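Local coordinates for nucleocapsid protein (Rift Valley fever virus, PDB 3LYF) that encapsidates the viral genomic RNA, shields it from nucleases, and forms the ribonucleoprotein that serves as template for transcription and replication, at residues 37-42 with 109-114; 60-65 with 124-129; 118-123 with 141-146. All blocks are in the same frame, centred on the assembly; numbering follows the deposited sequence.

Contact 1 (37-42 with 109-114); sequences RVIELL and AALAGR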
loop_
_atom_site.group_PDB
_atom_site.type_symbol
_atom_site.label_atom_id
_atom_site.label_comp_id
_atom_site.label_asym_id
_atom_site.label_seq_id
_atom_site.Cartn_x
_atom_site.Cartn_y
_atom_site.Cartn_z
ATOM N N ARG A 37 -7.845 -27.909 -13.112
ATOM C CA ARG A 37 -8.275 -27.720 -14.502
ATOM C C ARG A 37 -7.937 -26.294 -14.973
ATOM O O ARG A 37 -7.508 -26.082 -16.090
ATOM C CB ARG A 37 -9.749 -28.059 -14.618
ATOM C CG ARG A 37 -10.253 -28.237 -16.040
ATOM C CD ARG A 37 -9.491 -29.214 -16.906
ATOM N NE ARG A 37 -9.966 -29.053 -18.278
ATOM C CZ ARG A 37 -9.212 -29.012 -19.372
ATOM N NH1 ARG A 37 -7.890 -29.160 -19.337
ATOM N NH2 ARG A 37 -9.799 -28.826 -20.525
ATOM N N VAL A 38 -8.078 -25.318 -14.079
ATOM C CA VAL A 38 -7.702 -23.955 -14.386
ATOM C C VAL A 38 -6.257 -23.896 -14.798
ATOM O O VAL A 38 -5.920 -23.299 -15.823
ATOM C CB VAL A 38 -8.053 -23.000 -13.211
ATOM C CG1 VAL A 38 -7.426 -21.573 -13.404
ATOM C CG2 VAL A 38 -9.591 -22.859 -13.171
ATOM N N ILE A 39 -5.396 -24.529 -14.022
ATOM C CA ILE A 39 -3.977 -24.503 -14.320
ATOM C C ILE A 39 -3.675 -25.194 -15.651
ATOM O O ILE A 39 -2.905 -24.688 -16.453
ATOM C CB ILE A 39 -3.162 -25.182 -13.192
ATOM C CG1 ILE A 39 -3.397 -24.498 -11.836
ATOM C CG2 ILE A 39 -1.685 -25.252 -13.547
ATOM C CD1 ILE A 39 -3.189 -23.010 -11.842
ATOM N N GLU A 40 -4.322 -26.330 -15.909
ATOM C CA GLU A 40 -4.143 -26.983 -17.207
ATOM C C GLU A 40 -4.520 -26.072 -18.356
ATOM O O GLU A 40 -3.793 -25.990 -19.341
ATOM C CB GLU A 40 -4.995 -28.244 -17.320
ATOM C CG GLU A 40 -4.510 -29.387 -16.512
ATOM C CD GLU A 40 -5.512 -30.536 -16.495
ATOM O OE1 GLU A 40 -6.491 -30.525 -17.310
ATOM O OE2 GLU A 40 -5.308 -31.420 -15.644
ATOM N N LEU A 41 -5.674 -25.408 -18.251
ATOM C CA LEU A 41 -6.115 -24.492 -19.320
ATOM C C LEU A 41 -5.188 -23.281 -19.519
ATOM O O LEU A 41 -4.861 -22.860 -20.655
ATOM C CB LEU A 41 -7.548 -24.039 -19.050
ATOM C CG LEU A 41 -8.592 -25.138 -19.157
ATOM C CD1 LEU A 41 -9.893 -24.635 -18.598
ATOM C CD2 LEU A 41 -8.749 -25.553 -20.660
ATOM N N LEU A 42 -4.731 -22.704 -18.415
ATOM C CA LEU A 42 -3.718 -21.642 -18.503
ATOM C C LEU A 42 -2.485 -22.102 -19.301
ATOM O O LEU A 42 -2.018 -21.366 -20.200
ATOM C CB LEU A 42 -3.281 -21.195 -17.086
ATOM C CG LEU A 42 -4.290 -20.255 -16.418
ATOM C CD1 LEU A 42 -3.992 -20.082 -14.953
ATOM C CD2 LEU A 42 -4.393 -18.906 -17.136
ATOM N N ALA A 109 -8.149 -17.768 -7.711
ATOM C CA ALA A 109 -8.393 -18.810 -6.726
ATOM C C ALA A 109 -7.485 -20.018 -6.910
ATOM O O ALA A 109 -7.029 -20.596 -5.924
ATOM C CB ALA A 109 -9.870 -19.236 -6.758
ATOM N N ALA A 110 -7.203 -20.403 -8.155
ATOM C CA ALA A 110 -6.282 -21.537 -8.425
ATOM C C ALA A 110 -4.826 -21.212 -8.090
ATOM O O ALA A 110 -4.013 -22.104 -7.874
ATOM C CB ALA A 110 -6.381 -21.952 -9.904
ATOM N N LEU A 111 -4.482 -19.924 -8.106
ATOM C CA LEU A 111 -3.131 -19.469 -7.805
ATOM C C LEU A 111 -3.139 -18.718 -6.460
ATOM O O LEU A 111 -2.478 -17.700 -6.311
ATOM C CB LEU A 111 -2.620 -18.601 -8.966
ATOM C CG LEU A 111 -2.512 -19.388 -10.300
ATOM C CD1 LEU A 111 -2.289 -18.445 -11.449
ATOM C CD2 LEU A 111 -1.366 -20.405 -10.232
ATOM N N ALA A 112 -3.873 -19.279 -5.485
ATOM C CA ALA A 112 -4.169 -18.611 -4.208
ATOM C C ALA A 112 -2.895 -18.146 -3.511
ATOM O O ALA A 112 -2.875 -17.086 -2.906
ATOM C CB ALA A 112 -4.996 -19.548 -3.267
ATOM N N GLY A 113 -1.836 -18.944 -3.595
ATOM C CA GLY A 113 -0.538 -18.588 -3.018
ATOM C C GLY A 113 0.056 -17.323 -3.614
ATOM O O GLY A 113 0.681 -16.514 -2.929
ATOM N N ARG A 114 -0.170 -17.120 -4.897
ATOM C CA ARG A 114 0.332 -15.928 -5.549
ATOM C C ARG A 114 -0.596 -14.773 -5.220
ATOM O O ARG A 114 -0.122 -13.686 -4.878
ATOM C CB ARG A 114 0.433 -16.196 -7.039
ATOM C CG ARG A 114 1.441 -17.335 -7.278
ATOM C CD ARG A 114 1.565 -17.836 -8.697
ATOM N NE ARG A 114 1.664 -16.768 -9.687
ATOM C CZ ARG A 114 1.764 -17.000 -10.996
ATOM N NH1 ARG A 114 1.807 -18.272 -11.454
ATOM N NH2 ARG A 114 1.820 -15.985 -11.852
#

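Contact 2 (60-65 with 124-129); sequences LALTRG and EWLPVT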
loop_
_atom_site.group_PDB
_atom_site.type_symbol
_atom_site.label_atom_id
_atom_site.label_comp_id
_atom_site.label_asym_id
_atom_site.label_seq_id
_atom_site.Cartn_x
_atom_site.Cartn_y
_atom_site.Cartn_z
ATOM N N LEU A 60 -6.039 -7.958 -12.175
ATOM C CA LEU A 60 -7.363 -7.579 -12.665
ATOM C C LEU A 60 -8.442 -8.057 -11.705
ATOM O O LEU A 60 -9.350 -7.300 -11.366
ATOM C CB LEU A 60 -7.606 -8.120 -14.069
ATOM C CG LEU A 60 -6.746 -7.537 -15.208
ATOM C CD1 LEU A 60 -6.888 -8.350 -16.501
ATOM C CD2 LEU A 60 -7.139 -6.106 -15.456
ATOM N N ALA A 61 -8.340 -9.299 -11.273
ATOM C CA ALA A 61 -9.335 -9.870 -10.351
ATOM C C ALA A 61 -9.390 -9.114 -9.010
ATOM O O ALA A 61 -10.467 -9.024 -8.397
ATOM C CB ALA A 61 -9.036 -11.324 -10.076
ATOM N N LEU A 62 -8.219 -8.726 -8.498
ATOM C CA LEU A 62 -8.128 -8.054 -7.188
ATOM C C LEU A 62 -8.499 -6.577 -7.231
ATOM O O LEU A 62 -9.036 -6.042 -6.268
ATOM C CB LEU A 62 -6.696 -8.178 -6.598
ATOM C CG LEU A 62 -6.177 -9.539 -6.167
ATOM C CD1 LEU A 62 -4.744 -9.550 -5.581
ATOM C CD2 LEU A 62 -7.107 -10.112 -5.195
ATOM N N THR A 63 -8.201 -5.910 -8.334
ATOM C CA THR A 63 -8.307 -4.474 -8.391
ATOM C C THR A 63 -9.460 -3.974 -9.262
ATOM O O THR A 63 -9.934 -2.865 -9.033
ATOM C CB THR A 63 -6.993 -3.798 -8.836
ATOM O OG1 THR A 63 -6.706 -4.049 -10.227
ATOM C CG2 THR A 63 -5.842 -4.232 -7.948
ATOM N N ARG A 64 -9.927 -4.782 -10.217
ATOM C CA ARG A 64 -10.990 -4.327 -11.124
ATOM C C ARG A 64 -12.272 -5.125 -11.140
ATOM O O ARG A 64 -13.322 -4.573 -11.486
ATOM C CB ARG A 64 -10.459 -4.214 -12.556
ATOM C CG ARG A 64 -9.278 -3.220 -12.780
ATOM C CD ARG A 64 -9.608 -1.759 -12.421
ATOM N NE ARG A 64 -10.906 -1.351 -12.948
ATOM C CZ ARG A 64 -11.141 -0.874 -14.171
ATOM N NH1 ARG A 64 -10.186 -0.717 -15.064
ATOM N NH2 ARG A 64 -12.391 -0.578 -14.525
ATOM N N GLY A 65 -12.220 -6.420 -10.833
ATOM C CA GLY A 65 -13.413 -7.237 -10.871
ATOM C C GLY A 65 -13.321 -8.517 -11.684
ATOM O O GLY A 65 -12.222 -9.019 -11.939
ATOM N N GLU A 124 -3.965 -1.074 -0.957
ATOM C CA GLU A 124 -4.733 0.172 -1.133
ATOM C C GLU A 124 -5.597 0.239 -2.416
ATOM O O GLU A 124 -6.394 1.152 -2.599
ATOM C CB GLU A 124 -3.797 1.381 -1.037
ATOM C CG GLU A 124 -3.225 1.569 0.333
ATOM C CD GLU A 124 -4.269 1.906 1.372
ATOM O OE1 GLU A 124 -5.151 2.719 1.087
ATOM O OE2 GLU A 124 -4.254 1.290 2.456
ATOM N N TRP A 125 -5.511 -0.807 -3.246
ATOM C CA TRP A 125 -6.310 -0.922 -4.470
ATOM C C TRP A 125 -7.576 -1.780 -4.399
ATOM O O TRP A 125 -8.367 -1.835 -5.365
ATOM C CB TRP A 125 -5.429 -1.553 -5.540
ATOM C CG TRP A 125 -4.204 -0.808 -5.940
ATOM C CD1 TRP A 125 -2.957 -0.834 -5.335
ATOM C CD2 TRP A 125 -4.062 0.014 -7.089
ATOM N NE1 TRP A 125 -2.086 -0.059 -6.028
ATOM C CE2 TRP A 125 -2.734 0.475 -7.112
ATOM C CE3 TRP A 125 -4.949 0.436 -8.092
ATOM C CZ2 TRP A 125 -2.253 1.302 -8.116
ATOM C CZ3 TRP A 125 -4.452 1.240 -9.107
ATOM C CH2 TRP A 125 -3.134 1.677 -9.101
ATOM N N LEU A 126 -7.752 -2.486 -3.290
ATOM C CA LEU A 126 -8.826 -3.423 -3.097
ATOM C C LEU A 126 -10.109 -2.729 -2.650
ATOM O O LEU A 126 -10.055 -1.634 -2.064
ATOM C CB LEU A 126 -8.429 -4.430 -2.017
ATOM C CG LEU A 126 -7.080 -5.120 -2.065
ATOM C CD1 LEU A 126 -6.786 -5.928 -0.801
ATOM C CD2 LEU A 126 -6.993 -6.055 -3.271
ATOM N N PRO A 127 -11.268 -3.387 -2.873
ATOM C CA PRO A 127 -12.556 -2.858 -2.421
ATOM C C PRO A 127 -12.537 -2.458 -0.958
ATOM O O PRO A 127 -13.029 -1.373 -0.615
ATOM C CB PRO A 127 -13.529 -4.008 -2.700
ATOM C CG PRO A 127 -12.939 -4.647 -3.970
ATOM C CD PRO A 127 -11.432 -4.568 -3.743
ATOM N N VAL A 128 -11.980 -3.305 -0.099
ATOM C CA VAL A 128 -11.714 -2.944 1.299
ATOM C C VAL A 128 -10.184 -2.909 1.465
ATOM O O VAL A 128 -9.508 -3.900 1.183
ATOM C CB VAL A 128 -12.365 -3.920 2.295
ATOM C CG1 VAL A 128 -12.021 -3.499 3.758
ATOM C CG2 VAL A 128 -13.872 -3.960 2.092
ATOM N N THR A 129 -9.647 -1.747 1.853
ATOM C CA THR A 129 -8.211 -1.560 1.963
ATOM C C THR A 129 -7.654 -2.018 3.311
ATOM O O THR A 129 -8.391 -2.239 4.279
ATOM C CB THR A 129 -7.798 -0.091 1.729
ATOM O OG1 THR A 129 -8.107 0.671 2.890
ATOM C CG2 THR A 129 -8.521 0.514 0.509
HETATM O O HOH W 1 -8.704 -0.423 -7.844
#

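Contact 3 (118-123 with 141-146); sequences ALVVLS and PRHMMH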
loop_
_atom_site.group_PDB
_atom_site.type_symbol
_atom_site.label_atom_id
_atom_site.label_comp_id
_atom_site.label_asym_id
_atom_site.label_seq_id
_atom_site.Cartn_x
_atom_site.Cartn_y
_atom_site.Cartn_z
ATOM N N ALA A 118 0.323 -11.196 -3.342
ATOM C CA ALA A 118 0.121 -9.900 -3.994
ATOM C C ALA A 118 -0.628 -8.869 -3.127
ATOM O O ALA A 118 -0.478 -7.648 -3.335
ATOM C CB ALA A 118 -0.623 -10.078 -5.329
ATOM N N LEU A 119 -1.416 -9.358 -2.173
ATOM C CA LEU A 119 -2.246 -8.503 -1.356
ATOM C C LEU A 119 -1.427 -7.582 -0.464
ATOM O O LEU A 119 -1.927 -6.517 -0.090
ATOM C CB LEU A 119 -3.216 -9.300 -0.501
ATOM C CG LEU A 119 -4.280 -10.140 -1.170
ATOM C CD1 LEU A 119 -4.897 -10.965 -0.088
ATOM C CD2 LEU A 119 -5.350 -9.254 -1.853
ATOM N N VAL A 120 -0.188 -7.988 -0.163
ATOM C CA VAL A 120 0.778 -7.165 0.571
ATOM C C VAL A 120 1.072 -5.875 -0.220
ATOM O O VAL A 120 1.113 -4.780 0.347
ATOM C CB VAL A 120 2.089 -7.966 0.851
ATOM C CG1 VAL A 120 3.218 -7.070 1.412
ATOM C CG2 VAL A 120 1.819 -9.068 1.862
ATOM N N VAL A 121 1.216 -5.975 -1.531
ATOM C CA VAL A 121 1.481 -4.765 -2.348
ATOM C C VAL A 121 0.210 -4.016 -2.795
ATOM O O VAL A 121 0.223 -2.770 -2.947
ATOM C CB VAL A 121 2.371 -5.120 -3.589
ATOM C CG1 VAL A 121 2.394 -3.980 -4.651
ATOM C CG2 VAL A 121 3.770 -5.440 -3.111
ATOM N N LEU A 122 -0.873 -4.744 -3.023
ATOM C CA LEU A 122 -2.065 -4.185 -3.666
ATOM C C LEU A 122 -3.145 -3.757 -2.670
ATOM O O LEU A 122 -4.258 -3.369 -3.031
ATOM C CB LEU A 122 -2.634 -5.188 -4.626
ATOM C CG LEU A 122 -1.780 -5.355 -5.877
ATOM C CD1 LEU A 122 -2.445 -6.428 -6.751
ATOM C CD2 LEU A 122 -1.619 -4.029 -6.642
ATOM N N SER A 123 -2.763 -3.766 -1.413
ATOM C CA SER A 123 -3.661 -3.453 -0.289
ATOM C C SER A 123 -4.546 -2.180 -0.461
ATOM O O SER A 123 -5.734 -2.199 -0.102
ATOM C CB SER A 123 -2.793 -3.287 0.959
ATOM O OG SER A 123 -3.566 -2.871 2.041
ATOM N N PRO A 141 -3.827 -8.710 8.950
ATOM C CA PRO A 141 -2.920 -9.353 8.002
ATOM C C PRO A 141 -3.394 -9.205 6.557
ATOM O O PRO A 141 -4.470 -9.727 6.205
ATOM C CB PRO A 141 -2.910 -10.835 8.434
ATOM C CG PRO A 141 -3.647 -10.910 9.750
ATOM C CD PRO A 141 -4.586 -9.699 9.740
ATOM N N ARG A 142 -2.594 -8.522 5.736
ATOM C CA ARG A 142 -2.919 -8.284 4.316
ATOM C C ARG A 142 -3.120 -9.608 3.567
ATOM O O ARG A 142 -4.004 -9.687 2.707
ATOM C CB ARG A 142 -1.828 -7.467 3.575
ATOM C CG ARG A 142 -1.596 -5.997 4.010
ATOM C CD ARG A 142 -2.598 -5.420 4.932
ATOM N NE ARG A 142 -2.357 -3.981 5.147
ATOM C CZ ARG A 142 -2.738 -3.314 6.233
ATOM N NH1 ARG A 142 -3.368 -3.940 7.235
ATOM N NH2 ARG A 142 -2.489 -2.002 6.330
ATOM N N HIS A 143 -2.329 -10.634 3.900
ATOM C CA HIS A 143 -2.463 -11.973 3.247
ATOM C C HIS A 143 -3.857 -12.578 3.390
ATOM O O HIS A 143 -4.200 -13.514 2.669
ATOM C CB HIS A 143 -1.430 -12.967 3.767
ATOM C CG HIS A 143 -0.017 -12.669 3.361
ATOM N ND1 HIS A 143 0.858 -11.975 4.169
ATOM C CD2 HIS A 143 0.680 -12.982 2.242
ATOM C CE1 HIS A 143 2.024 -11.857 3.558
ATOM N NE2 HIS A 143 1.942 -12.459 2.385
ATOM N N MET A 144 -4.689 -12.051 4.277
ATOM C CA MET A 144 -6.014 -12.612 4.453
ATOM C C MET A 144 -7.067 -11.893 3.643
ATOM O O MET A 144 -8.238 -12.290 3.674
ATOM C CB MET A 144 -6.430 -12.617 5.920
ATOM C CG MET A 144 -5.655 -13.556 6.802
ATOM S SD MET A 144 -6.282 -13.637 8.501
ATOM C CE MET A 144 -5.478 -15.136 9.003
ATOM N N MET A 145 -6.679 -10.833 2.940
ATOM C CA MET A 145 -7.664 -9.907 2.339
ATOM C C MET A 145 -8.173 -10.264 0.943
ATOM O O MET A 145 -8.167 -9.416 -0.029
ATOM C CB MET A 145 -7.092 -8.487 2.370
ATOM C CG MET A 145 -6.967 -8.013 3.788
ATOM S SD MET A 145 -6.371 -6.326 3.912
ATOM C CE MET A 145 -7.768 -5.484 3.198
ATOM N N HIS A 146 -8.586 -11.534 0.830
ATOM C CA HIS A 146 -9.222 -12.018 -0.397
ATOM C C HIS A 146 -9.913 -13.354 -0.083
ATOM O O HIS A 146 -9.426 -14.127 0.746
ATOM C CB HIS A 146 -8.211 -12.147 -1.561
ATOM C CG HIS A 146 -8.882 -12.335 -2.891
ATOM N ND1 HIS A 146 -8.991 -13.562 -3.513
ATOM C CD2 HIS A 146 -9.559 -11.458 -3.669
ATOM C CE1 HIS A 146 -9.656 -13.416 -4.649
ATOM N NE2 HIS A 146 -10.045 -12.160 -4.746
#

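Contact 1 (37-42 with 109-114)
Ile39 reaches from helix 35-46 toward Ala110 and Leu111, where helix 104-110 gives way to helix 112-122. Its CB carries two branches. The CG2 methyl lies anti to the backbone N. The other branch, CG1, takes the position anti to the carbonyl carbon (chi1 -58°) and carries the tip. The tip does the touching. CD1 lies 3.6 Å from CD2 of Leu111 and 3.9 Å from CB of Ala110, so one methyl touches both residues. The Ile39 and Leu111 side chains cross obliquely.

Val38 comes in beside it. Its CG1 packs on CB of Ala110 at 3.7 Å, so the alanine methyl is touched by two neighbouring branched side chains. One turn on, Leu42 makes a looser contact: its CD1 is 4.2 Å from CD1 of Leu111. The two branches of Leu111 thus divide between Ile39 and Leu42. No hydrogen bond crosses. Arg37 bridges to Glu40 within the helix, NH1 to OE1 at 2.8 Å, and its NE pairs with Asp100.

Helix 50-63 covers another side, with Ala54 on Leu111 and Met57 on Leu42. Val38 also packs close to Phe33 and Arg106, both of which bind RNA. Helix 35-46 thus packs through apolar side chains on the break between helices 104-110 and 112-122, in the helical fold of the phlebovirus nucleoprotein, beside RNA-binding residues.

Contact 2 (60-65 with 124-129)
Thr63 and Trp125 meet through aliphatic atoms, and their side chains run alongside each other in the same direction. The methyl CG2 of Thr63 is 3.6 Å from CB of Trp125. With chi1 at 70°, Thr63 holds OG1 between its backbone N and carbonyl carbon, where it hydrogen-bonds to Val59 O one turn back. CG2 is then the branch that meets the tryptophan. A second apolar contact joins Leu126 to Leu62, with CD2 of Leu126 4.0 Å from CB of Leu62.

Two carbon atoms also pack against a backbone oxygen. CD2 of Leu126 lies 3.6 Å from Leu62 O, and CD of Pro127 reaches that oxygen at 3.8 Å.

The polar link is made by water. One water donates to Thr63 O at 3.0 Å and to Trp125 O at 2.9 Å. It sits at the edge of the Trp125 ring, in its plane. No direct hydrogen bond joins the two segments.

Trp125, a residue important for dimerization, gives its NE1 to Gln5 OE1 of the same chain. Gln5 of the second subunit packs on it as well.

Thr63 O and Trp125 O are both acceptors, so neither can bond the other directly. The water supplies both protons. The rest is van der Waals packing, including carbons against Leu62 O. The end of helix 50-63 is therefore joined to loop 124-129 mostly by packing, with one water spanning two carbonyls.

Contact 3 (118-123 with 141-146)
Leu119 of helix 112-122 packs into a short 3-10 turn, residues 142-144, which runs into an inverse gamma turn centred on Met145. This is the tight part of the contact. CD1 of Leu119 lies 3.2 Å from Arg142 O, an oxygen that also accepts a hydrogen bond from Met145 N. The other methyl, CD2, is 3.4 Å from Met145 O. CD1 goes on to touch CB of His146 at 3.8 Å, and the two side chains cross at about a right angle. One leucine thus packs against backbone oxygens of both turns. Leu62 and Leu126 pack on the same leucine.

The Arg142-Ser123 end is looser. Arg142 lays its CB 4.0 Å from CA of Val120, then bends at chi2 (-11°). The bend passes NE by Ser123 OG, at 3.5 Å and without a hydrogen bond. Ser123 OG has a weak bond to Gly130 N. Beyond NE, Arg142 NH1 makes a salt bridge to Asp134 and a hydrogen bond to Tyr140 O. A glycerol, probably from the crystallisation liquor, hydrogen-bonds to Arg142 N and to His143 ND1.

His143 has partners of its own. Its NE2 hydrogen-bonds to Gln117 OE1, and the ring of Phe221 stacks with it. Thr131 of the second subunit packs on Val120. At this partly exposed margin one contact is close again: the methyl CG2 of Val120 makes a CH-pi contact over one face of the His143 ring, 3.6 Å from the centroid and 29° off the normal.

Overall arrangement
From the N terminus, contact 1 opens on helix 35-46 and contact 2 on helix 50-63. Contact 1 closes first, at 109-114, so the two cross. Contact 3 opens at 118-123. Contact 2 then closes at 124-129, and contact 3 closes last, at 141-146. Contacts 2 and 3 therefore cross, while contacts 1 and 3 run in series; none nests. Contacts 2 and 3 also touch, through Leu62 on His146 and Met145 on Val128. Contact 1 ties helix 35-46 to the end of helix 104-110 and the break after it, contact 2 the end of helix 50-63 to loop 124-129, and contact 3 helix 112-122 to the loop before helix 159-180. Contacts 2 and 3 both reach the second subunit.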